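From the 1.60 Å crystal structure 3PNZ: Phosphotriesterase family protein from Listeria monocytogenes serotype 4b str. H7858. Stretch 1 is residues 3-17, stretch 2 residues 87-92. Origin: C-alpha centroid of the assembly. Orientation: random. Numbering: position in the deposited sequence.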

ATOM      1  N   PHE A   3      -9.909  14.414   6.474  1.00 19.45           N
ATOM      2  CA  PHE A   3      -8.484  14.661   6.285  1.00 20.70           C
ATOM      3  C   PHE A   3      -7.747  13.400   5.860  1.00 22.03           C
ATOM      4  O   PHE A   3      -8.276  12.297   5.985  1.00 22.03           O
ATOM      5  CB  PHE A   3      -7.867  15.150   7.597  1.00 21.29           C
ATOM      6  CG  PHE A   3      -8.019  14.178   8.730  1.00 21.30           C
ATOM      7  CD1 PHE A   3      -7.072  13.178   8.942  1.00 21.00           C
ATOM      8  CD2 PHE A   3      -9.107  14.249   9.579  1.00 23.20           C
ATOM      9  CE1 PHE A   3      -7.215  12.272   9.989  1.00 20.37           C
ATOM     10  CE2 PHE A   3      -9.255  13.349  10.620  1.00 27.34           C
ATOM     11  CZ  PHE A   3      -8.300  12.356  10.825  1.00 24.35           C
ATOM     12  N   ILE A   4      -6.526  13.579   5.367  1.00 19.77           N
ATOM     13  CA  ILE A   4      -5.588  12.474   5.157  1.00 19.55           C
ATOM     14  C   ILE A   4      -4.453  12.603   6.173  1.00 20.66           C
ATOM     15  O   ILE A   4      -3.903  13.698   6.374  1.00 22.49           O
ATOM     16  CB  ILE A   4      -5.019  12.474   3.716  1.00 19.69           C
ATOM     17  CG1 ILE A   4      -6.123  12.133   2.716  1.00 23.78           C
ATOM     18  CG2 ILE A   4      -3.869  11.477   3.590  1.00 20.96           C
ATOM     19  CD1 ILE A   4      -6.286  13.134   1.617  1.00 29.32           C
ATOM     20  N   ARG A   5      -4.113  11.493   6.826  1.00 18.20           N
ATOM     21  CA  ARG A   5      -3.112  11.506   7.882  1.00 20.73           C
ATOM     22  C   ARG A   5      -1.728  11.178   7.336  1.00 23.38           C
ATOM     23  O   ARG A   5      -1.461  10.046   6.911  1.00 21.24           O
ATOM     24  CB  ARG A   5      -3.499  10.543   9.011  1.00 21.15           C
ATOM     25  CG  ARG A   5      -2.457  10.396  10.100  1.00 19.93           C
ATOM     26  CD  ARG A   5      -3.083   9.995  11.434  1.00 19.87           C
ATOM     27  NE  ARG A   5      -3.989  11.042  11.912  1.00 20.72           N
ATOM     28  CZ  ARG A   5      -4.782  10.933  12.972  1.00 26.30           C
ATOM     29  NH1 ARG A   5      -4.796   9.822  13.696  1.00 23.08           N
ATOM     30  NH2 ARG A   5      -5.573  11.944  13.303  1.00 24.98           N
ATOM     31  N   THR A   6      -0.860  12.186   7.323  1.00 21.42           N
ATOM     32  CA  THR A   6       0.517  12.014   6.861  1.00 21.59           C
ATOM     33  C   THR A   6       1.471  12.049   8.054  1.00 21.87           C
ATOM     34  O   THR A   6       1.080  12.401   9.161  1.00 22.04           O
ATOM     35  CB  THR A   6       0.946  13.104   5.852  1.00 20.82           C
ATOM     36  OG1 THR A   6       1.177  14.338   6.540  1.00 21.38           O
ATOM     37  CG2 THR A   6      -0.105  13.302   4.746  1.00 21.61           C
ATOM     38  N   PHE A   7       2.726  11.678   7.822  1.00 19.84           N
ATOM     39  CA  PHE A   7       3.733  11.683   8.873  1.00 22.74           C
ATOM     40  C   PHE A   7       3.837  13.047   9.552  1.00 23.77           C
ATOM     41  O   PHE A   7       4.099  13.120  10.750  1.00 25.88           O
ATOM     42  CB  PHE A   7       5.102  11.304   8.309  1.00 25.61           C
ATOM     43  CG  PHE A   7       5.363   9.820   8.279  1.00 23.89           C
ATOM     44  CD1 PHE A   7       4.320   8.913   8.365  1.00 25.04           C
ATOM     45  CD2 PHE A   7       6.660   9.338   8.177  1.00 25.74           C
ATOM     46  CE1 PHE A   7       4.567   7.545   8.344  1.00 28.03           C
ATOM     47  CE2 PHE A   7       6.915   7.977   8.144  1.00 25.78           C
ATOM     48  CZ  PHE A   7       5.870   7.081   8.227  1.00 27.82           C
ATOM     49  N   TYR A   8       3.643  14.115   8.788  1.00 21.34           N
ATOM     50  CA  TYR A   8       3.810  15.464   9.338  1.00 23.25           C
ATOM     51  C   TYR A   8       2.508  16.250   9.488  1.00 26.81           C
ATOM     52  O   TYR A   8       2.513  17.485   9.487  1.00 31.66           O
ATOM     53  CB  TYR A   8       4.845  16.259   8.537  1.00 25.15           C
ATOM     54  CG  TYR A   8       6.255  15.863   8.897  1.00 27.98           C
ATOM     55  CD1 TYR A   8       6.850  16.341  10.060  1.00 28.02           C
ATOM     56  CD2 TYR A   8       6.986  14.995   8.093  1.00 27.22           C
ATOM     57  CE1 TYR A   8       8.132  15.972  10.410  1.00 32.16           C
ATOM     58  CE2 TYR A   8       8.277  14.623   8.435  1.00 26.62           C
ATOM     59  CZ  TYR A   8       8.844  15.118   9.594  1.00 33.07           C
ATOM     60  OH  TYR A   8      10.124  14.758   9.950  1.00 34.92           O
ATOM     61  N   GLY A   9       1.398  15.537   9.645  1.00 25.08           N
ATOM     62  CA  GLY A   9       0.137  16.182   9.979  1.00 23.53           C
ATOM     63  C   GLY A   9      -1.050  15.702   9.164  1.00 26.71           C
ATOM     64  O   GLY A   9      -0.894  15.023   8.138  1.00 22.88           O
ATOM     65  N   ASP A  10      -2.247  16.053   9.629  1.00 22.18           N
ATOM     66  CA  ASP A  10      -3.467  15.752   8.895  1.00 21.02           C
ATOM     67  C   ASP A  10      -3.731  16.874   7.899  1.00 25.27           C
ATOM     68  O   ASP A  10      -3.736  18.052   8.266  1.00 23.52           O
ATOM     69  CB  ASP A  10      -4.643  15.576   9.858  1.00 21.64           C
ATOM     70  CG  ASP A  10      -4.417  14.451  10.861  1.00 25.84           C
ATOM     71  OD1 ASP A  10      -3.595  13.543  10.586  1.00 23.77           O
ATOM     72  OD2 ASP A  10      -5.059  14.468  11.932  1.00 24.85           O
ATOM     73  N   ILE A  11      -3.929  16.510   6.637  1.00 20.49           N
ATOM     74  CA  ILE A  11      -4.048  17.484   5.565  1.00 19.24           C
ATOM     75  C   ILE A  11      -5.405  17.386   4.881  1.00 22.77           C
ATOM     76  O   ILE A  11      -6.096  16.373   5.006  1.00 24.14           O
ATOM     77  CB  ILE A  11      -2.919  17.314   4.513  1.00 20.96           C
ATOM     78  CG1 ILE A  11      -3.052  15.978   3.767  1.00 20.03           C
ATOM     79  CG2 ILE A  11      -1.562  17.421   5.179  1.00 23.66           C
ATOM     80  CD1 ILE A  11      -2.044  15.829   2.622  1.00 20.78           C
ATOM     81  N   ALA A  12      -5.782  18.436   4.156  1.00 19.60           N
ATOM     82  CA  ALA A  12      -7.028  18.424   3.401  1.00 21.25           C
ATOM     83  C   ALA A  12      -6.853  17.539   2.179  1.00 22.16           C
ATOM     84  O   ALA A  12      -5.750  17.442   1.636  1.00 21.05           O
ATOM     85  CB  ALA A  12      -7.407  19.838   2.970  1.00 23.26           C
ATOM     86  N   PRO A  13      -7.935  16.883   1.740  1.00 21.55           N
ATOM     87  CA  PRO A  13      -7.805  16.033   0.546  1.00 22.45           C
ATOM     88  C   PRO A  13      -7.222  16.793  -0.637  1.00 25.56           C
ATOM     89  O   PRO A  13      -6.449  16.240  -1.420  1.00 23.88           O
ATOM     90  CB  PRO A  13      -9.245  15.613   0.263  1.00 24.96           C
ATOM     91  CG  PRO A  13      -9.891  15.606   1.610  1.00 25.48           C
ATOM     92  CD  PRO A  13      -9.254  16.749   2.379  1.00 22.50           C
ATOM     93  N   GLU A  14      -7.573  18.068  -0.754  1.00 25.26           N
ATOM     94  CA  GLU A  14      -7.101  18.888  -1.853  1.00 26.79           C
ATOM     95  C   GLU A  14      -5.580  19.092  -1.816  1.00 24.73           C
ATOM     96  O   GLU A  14      -4.976  19.454  -2.823  1.00 26.72           O
ATOM     97  CB  GLU A  14      -7.841  20.230  -1.842  1.00 30.05           C
ATOM     98  CG  GLU A  14      -9.374  20.093  -1.970  1.00 42.51           C
ATOM     99  CD  GLU A  14     -10.062  19.410  -0.765  1.00 41.56           C
ATOM    100  OE1 GLU A  14      -9.519  19.438   0.366  1.00 34.22           O
ATOM    101  OE2 GLU A  14     -11.169  18.851  -0.954  1.00 46.30           O
ATOM    102  N   GLN A  15      -4.966  18.836  -0.663  1.00 22.50           N
ATOM    103  CA  GLN A  15      -3.521  18.994  -0.499  1.00 22.00           C
ATOM    104  C   GLN A  15      -2.725  17.722  -0.838  1.00 21.33           C
ATOM    105  O   GLN A  15      -1.493  17.748  -0.856  1.00 21.07           O
ATOM    106  CB  GLN A  15      -3.180  19.407   0.939  1.00 23.64           C
ATOM    107  CG  GLN A  15      -3.778  20.749   1.392  1.00 31.70           C
ATOM    108  CD  GLN A  15      -3.436  21.087   2.848  1.00 33.43           C
ATOM    109  OE1 GLN A  15      -4.167  20.730   3.786  1.00 29.61           O
ATOM    110  NE2 GLN A  15      -2.313  21.773   3.042  1.00 40.93           N
ATOM    111  N   LEU A  16      -3.424  16.611  -1.066  1.00 22.26           N
ATOM    112  CA  LEU A  16      -2.742  15.343  -1.353  1.00 20.18           C
ATOM    113  C   LEU A  16      -1.948  15.401  -2.668  1.00 18.96           C
ATOM    114  O   LEU A  16      -0.796  14.962  -2.731  1.00 19.53           O
ATOM    115  CB  LEU A  16      -3.746  14.181  -1.371  1.00 20.81           C
ATOM    116  CG  LEU A  16      -3.152  12.777  -1.221  1.00 20.52           C
ATOM    117  CD1 LEU A  16      -2.558  12.634   0.160  1.00 21.53           C
ATOM    118  CD2 LEU A  16      -4.241  11.715  -1.456  1.00 19.21           C
ATOM    119  N   GLY A  17      -2.562  15.949  -3.712  1.00 20.71           N
ATOM    120  CA  GLY A  17      -1.921  16.084  -5.005  1.00 21.35           C
ATOM    121  C   GLY A  17      -1.579  14.752  -5.653  1.00 25.38           C
ATOM    122  O   GLY A  17      -2.183  13.722  -5.330  1.00 19.98           O
ATOM    123  N   ILE A  87       8.118  15.603   0.162  1.00 21.35           N
ATOM    124  CA  ILE A  87       7.087  14.640  -0.231  1.00 21.76           C
ATOM    125  C   ILE A  87       6.296  14.197   0.989  1.00 19.08           C
ATOM    126  O   ILE A  87       6.866  13.813   2.007  1.00 22.88           O
ATOM    127  CB  ILE A  87       7.699  13.400  -0.931  1.00 21.10           C
ATOM    128  CG1 ILE A  87       8.399  13.817  -2.225  1.00 21.49           C
ATOM    129  CG2 ILE A  87       6.628  12.331  -1.200  1.00 21.48           C
ATOM    130  CD1 ILE A  87       7.485  14.488  -3.222  1.00 22.88           C
ATOM    131  N   GLN A  88       4.975  14.262   0.882  1.00 20.57           N
ATOM    132  CA  GLN A  88       4.096  13.817   1.959  1.00 21.90           C
ATOM    133  C   GLN A  88       4.056  12.298   1.997  1.00 19.42           C
ATOM    134  O   GLN A  88       3.971  11.651   0.950  1.00 21.76           O
ATOM    135  CB  GLN A  88       2.698  14.400   1.753  1.00 22.16           C
ATOM    136  CG  GLN A  88       2.717  15.929   1.801  1.00 23.98           C
ATOM    137  CD  GLN A  88       1.435  16.589   1.327  1.00 26.10           C
ATOM    138  OE1 GLN A  88       1.062  17.656   1.823  1.00 25.12           O
ATOM    139  NE2 GLN A  88       0.768  15.981   0.357  1.00 22.52           N
ATOM    140  N   ILE A  89       4.142  11.727   3.194  1.00 19.55           N
ATOM    141  CA  ILE A  89       4.092  10.268   3.334  1.00 20.48           C
ATOM    142  C   ILE A  89       2.873   9.850   4.149  1.00 22.87           C
ATOM    143  O   ILE A  89       2.645  10.354   5.257  1.00 20.64           O
ATOM    144  CB  ILE A  89       5.361   9.710   4.031  1.00 20.43           C
ATOM    145  CG1 ILE A  89       6.635  10.123   3.289  1.00 19.95           C
ATOM    146  CG2 ILE A  89       5.292   8.183   4.163  1.00 22.80           C
ATOM    147  CD1 ILE A  89       6.750   9.520   1.890  1.00 21.29           C
ATOM    148  N   VAL A  90       2.085   8.932   3.603  1.00 19.36           N
ATOM    149  CA  VAL A  90       1.043   8.278   4.383  1.00 19.44           C
ATOM    150  C   VAL A  90       1.590   6.922   4.812  1.00 20.38           C
ATOM    151  O   VAL A  90       1.867   6.070   3.966  1.00 21.20           O
ATOM    152  CB  VAL A  90      -0.239   8.068   3.556  1.00 18.60           C
ATOM    153  CG1 VAL A  90      -1.264   7.276   4.350  1.00 19.64           C
ATOM    154  CG2 VAL A  90      -0.816   9.417   3.113  1.00 20.01           C
ATOM    155  N   GLY A  91       1.758   6.722   6.114  1.00 19.60           N
ATOM    156  CA  GLY A  91       2.281   5.468   6.635  1.00 21.72           C
ATOM    157  C   GLY A  91       1.192   4.431   6.822  1.00 20.29           C
ATOM    158  O   GLY A  91       0.005   4.753   6.784  1.00 18.25           O
ATOM    159  N   THR A  92       1.592   3.179   7.026  1.00 17.79           N
ATOM    160  CA  THR A  92       0.634   2.095   7.101  1.00 19.30           C
ATOM    161  C   THR A  92       0.764   1.292   8.388  1.00 18.91           C
ATOM    162  O   THR A  92       1.845   0.800   8.718  1.00 21.13           O
ATOM    163  CB  THR A  92       0.825   1.162   5.903  1.00 17.59           C
ATOM    164  OG1 THR A  92       0.581   1.903   4.702  1.00 18.17           O
ATOM    165  CG2 THR A  92      -0.120  -0.034   5.989  1.00 20.24           C
TER
HETATM  166  O   HOH W   1       0.827   8.689   7.766  1.00 20.44           O

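Residues 4-11 form a tight hairpin, strands 4-6 and 9-11 joined by a type I turn from Thr6 to Gly9, and a further segment follows it. Strand 88-92 crosses the first strand of the hairpin almost at right angles (95°); the two stretches bury 424 Å² between them, both sides summed. At this angle the strands cannot pair along their length, so the backbone contact is concentrated near Thr6 and Val90, whose CA atoms lie 4.5 Å apart. One direct backbone hydrogen bond forms, from Phe7 N to Ile89 O (2.9 Å); the same carbonyl receives a CA-H...O contact from Thr6 CA (3.1 Å from Ile89 O). A water carries the link one step further, donating to Arg5 O (2.8 Å) and accepting from Gly91 N (2.7 Å).

Phe7 has its CA-to-CB bond sideways to the strand, but chi1 of -87° (m) brings the ring nearer. Ile89, with both chi angles m, places CG2 over one face of the Phe7 ring, 4.1 Å from its centroid and 4° off the normal, a well-centred CH-pi contact. Phe7 CE1 also lies 3.5 Å from Gly91 CA. Glycine suits this position closely: an ideal CB on Gly91 would point toward the hairpin and lie 2.4 Å from Phe7 CE1, a clash.

Gln88 gives up the most surface to the contact. Its CB points sideways, but chi1 m and chi2 t extend the chain so that Gln88 NE2 reaches the segment after the hairpin and donates to Gln15 O (3.1 Å, 163°). Ile11, p at chi1 and t at chi2, lays CD1 3.6 Å from Gln88 NE2, an apolar flank to the polar reach. Elsewhere in the contact, Ile4 CG2 packs on Val90 CG2 (3.7 Å); Val90, t at chi1, makes this contact although its CA-to-CB bond points away overall.

Bonds within the hairpin hold its shape. Thr6, p at chi1, turns OG1 back to donate to Gly9 O (2.7 Å) and to accept a weak bond from Tyr8 N (3.3 Å from Thr6 OG1), while its CG2 lies 4.2 Å from Gln88 CB. Gly9, at phi 134°, has backbone angles that would jam a CB against the preceding carbonyl oxygen. Arg5 leads its end away from strand 88-92: its chi1 t, chi2 t, chi3 m path sets the guanidinium side-on to the Asp10 carboxylate, with NE to Asp10 OD1 and NH2 to Asp10 OD2 both 2.9 Å. The buried arginine charge is thus paired across the hairpin. Gln15 OE1 accepts from Ala12 N (2.8 Å), bracing the segment whose carbonyl meets Gln88.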